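Local coordinates for alpha-catenin-like protein hmp-1 (Caenorhabditis elegans, PDB 5H5M), which helps anchor cadherin-catenin adhesion complexes to actin at adherens junctions, as needed for cell migration and shape changes when the embryo encloses and elongates, at residues D292-E297 against Q312-L317. Sequence-based numbering, arbitrary orientation.
Sequences DVVDAE and QAVRIL
The carboxylate of D295 is the only flat group that takes part in the contact, and a single face of it looks onto V314: CB, CG1 and CG2 of the valine all lie on that side, tilted off the plane and displaced toward the oxygens. OD2 makes the closest approach, 3.3 Å from CG1 of V314, while OD1 stands farther off, at 3.9 Å from the same methyl. No hydrogen bond joins the two segments; the carboxylate rests against a methyl surface. Beside it the contact turns apolar. CG1 of V294 meets CG2 of V314 at 3.7 Å, and with CG1 of V314 anti to the backbone N (chi1 170°), the two V314 methyls divide the work, CG1 taking the carboxylate and CG2 the neighbouring valine. The segments belong to consecutive, roughly antiparallel helices, 276-300 and 305-339, which form a hairpin in a four-helix bundle of the alpha-catenin M domain. At the closest pass, CA of D295 is 7.3 Å from CA of V314. Both valines are buried and also touch I369 of helix 345-374, while V294 reaches L241 of helix 237-260, so all four helices meet around this pair. D295, at the more open border, also touches K311. Trading D295 for an alanine is likely to strip the cover from CG1 of V314 and leave K311 without this acidic neighbour.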
loop_
_atom_site.group_PDB
_atom_site.type_symbol
_atom_site.label_atom_id
_atom_site.label_comp_id
_atom_site.label_asym_id
_atom_site.label_seq_id
_atom_site.Cartn_x
_atom_site.Cartn_y
_atom_site.Cartn_z
ATOM N N ASP A 292 -14.016 1.547 0.779
ATOM C CA ASP A 292 -14.227 0.144 0.414
ATOM C C ASP A 292 -13.786 -0.814 1.514
ATOM O O ASP A 292 -14.515 -1.734 1.888
ATOM C CB ASP A 292 -13.476 -0.200 -0.873
ATOM C CG ASP A 292 -14.104 0.420 -2.101
ATOM O OD1 ASP A 292 -15.295 0.793 -2.037
ATOM O OD2 ASP A 292 -13.407 0.527 -3.133
ATOM N N VAL A 293 -12.583 -0.583 2.029
ATOM C CA VAL A 293 -11.950 -1.491 2.976
ATOM C C VAL A 293 -12.626 -1.458 4.347
ATOM O O VAL A 293 -12.759 -2.488 5.006
ATOM C CB VAL A 293 -10.445 -1.159 3.113
ATOM C CG1 VAL A 293 -9.814 -1.923 4.256
ATOM C CG2 VAL A 293 -9.720 -1.472 1.811
ATOM N N VAL A 294 -13.074 -0.283 4.769
ATOM C CA VAL A 294 -13.716 -0.160 6.073
ATOM C C VAL A 294 -15.158 -0.668 6.019
ATOM O O VAL A 294 -15.620 -1.333 6.950
ATOM C CB VAL A 294 -13.690 1.292 6.590
ATOM C CG1 VAL A 294 -14.384 1.385 7.925
ATOM C CG2 VAL A 294 -12.255 1.781 6.721
ATOM N N ASP A 295 -15.857 -0.365 4.929
ATOM C CA ASP A 295 -17.214 -0.870 4.721
ATOM C C ASP A 295 -17.253 -2.399 4.721
ATOM O O ASP A 295 -18.122 -3.008 5.352
ATOM C CB ASP A 295 -17.796 -0.339 3.406
ATOM C CG ASP A 295 -18.574 0.952 3.592
ATOM O OD1 ASP A 295 -19.150 1.450 2.601
ATOM O OD2 ASP A 295 -18.620 1.463 4.730
ATOM N N ALA A 296 -16.312 -3.013 4.012
ATOM C CA ALA A 296 -16.229 -4.469 3.962
ATOM C C ALA A 296 -15.938 -5.049 5.346
ATOM O O ALA A 296 -16.526 -6.054 5.737
ATOM C CB ALA A 296 -15.162 -4.908 2.965
ATOM N N GLU A 297 -15.040 -4.401 6.083
ATOM C CA GLU A 297 -14.678 -4.842 7.430
ATOM C C GLU A 297 -15.882 -4.861 8.369
ATOM O O GLU A 297 -16.031 -5.769 9.183
ATOM C CB GLU A 297 -13.583 -3.942 8.007
ATOM C CG GLU A 297 -13.045 -4.396 9.355
ATOM C CD GLU A 297 -11.878 -5.361 9.233
ATOM O OE1 GLU A 297 -11.519 -5.726 8.093
ATOM O OE2 GLU A 297 -11.314 -5.745 10.281
ATOM N N GLN A 312 -21.539 5.074 8.938
ATOM C CA GLN A 312 -22.031 6.441 8.815
ATOM C C GLN A 312 -20.882 7.414 8.547
ATOM O O GLN A 312 -20.987 8.296 7.691
ATOM C CB GLN A 312 -22.786 6.854 10.078
ATOM C CG GLN A 312 -23.359 8.258 10.019
ATOM C CD GLN A 312 -24.397 8.412 8.926
ATOM O OE1 GLN A 312 -25.374 7.663 8.873
ATOM N NE2 GLN A 312 -24.189 9.383 8.043
ATOM N N ALA A 313 -19.788 7.249 9.281
ATOM C CA ALA A 313 -18.611 8.087 9.094
ATOM C C ALA A 313 -18.019 7.873 7.703
ATOM O O ALA A 313 -17.573 8.822 7.053
ATOM C CB ALA A 313 -17.574 7.796 10.170
ATOM N N VAL A 314 -18.027 6.622 7.253
ATOM C CA VAL A 314 -17.551 6.277 5.916
ATOM C C VAL A 314 -18.427 6.913 4.840
ATOM O O VAL A 314 -17.928 7.433 3.841
ATOM C CB VAL A 314 -17.520 4.751 5.711
ATOM C CG1 VAL A 314 -17.271 4.408 4.249
ATOM C CG2 VAL A 314 -16.462 4.121 6.607
ATOM N N ARG A 315 -19.736 6.876 5.064
ATOM C CA ARG A 315 -20.699 7.442 4.127
ATOM C C ARG A 315 -20.482 8.942 3.925
ATOM O O ARG A 315 -20.734 9.474 2.843
ATOM C CB ARG A 315 -22.127 7.174 4.613
ATOM C CG ARG A 315 -23.203 7.678 3.670
ATOM C CD ARG A 315 -24.593 7.269 4.128
ATOM N NE ARG A 315 -25.621 7.774 3.224
ATOM C CZ ARG A 315 -26.006 7.157 2.111
ATOM N NH1 ARG A 315 -25.446 6.006 1.760
ATOM N NH2 ARG A 315 -26.949 7.692 1.348
ATOM N N ILE A 316 -20.010 9.617 4.968
ATOM C CA ILE A 316 -19.724 11.045 4.896
ATOM C C ILE A 316 -18.558 11.321 3.950
ATOM O O ILE A 316 -18.627 12.213 3.102
ATOM C CB ILE A 316 -19.407 11.620 6.289
ATOM C CG1 ILE A 316 -20.653 11.569 7.176
ATOM C CG2 ILE A 316 -18.887 13.050 6.181
ATOM C CD1 ILE A 316 -20.453 12.171 8.548
ATOM N N LEU A 317 -17.488 10.547 4.098
ATOM C CA LEU A 317 -16.343 10.646 3.204
ATOM C C LEU A 317 -16.752 10.355 1.764
ATOM O O LEU A 317 -16.493 11.151 0.864
ATOM C CB LEU A 317 -15.238 9.682 3.637
ATOM C CG LEU A 317 -13.985 9.669 2.758
ATOM C CD1 LEU A 317 -13.326 11.042 2.743
ATOM C CD2 LEU A 317 -13.000 8.596 3.220
#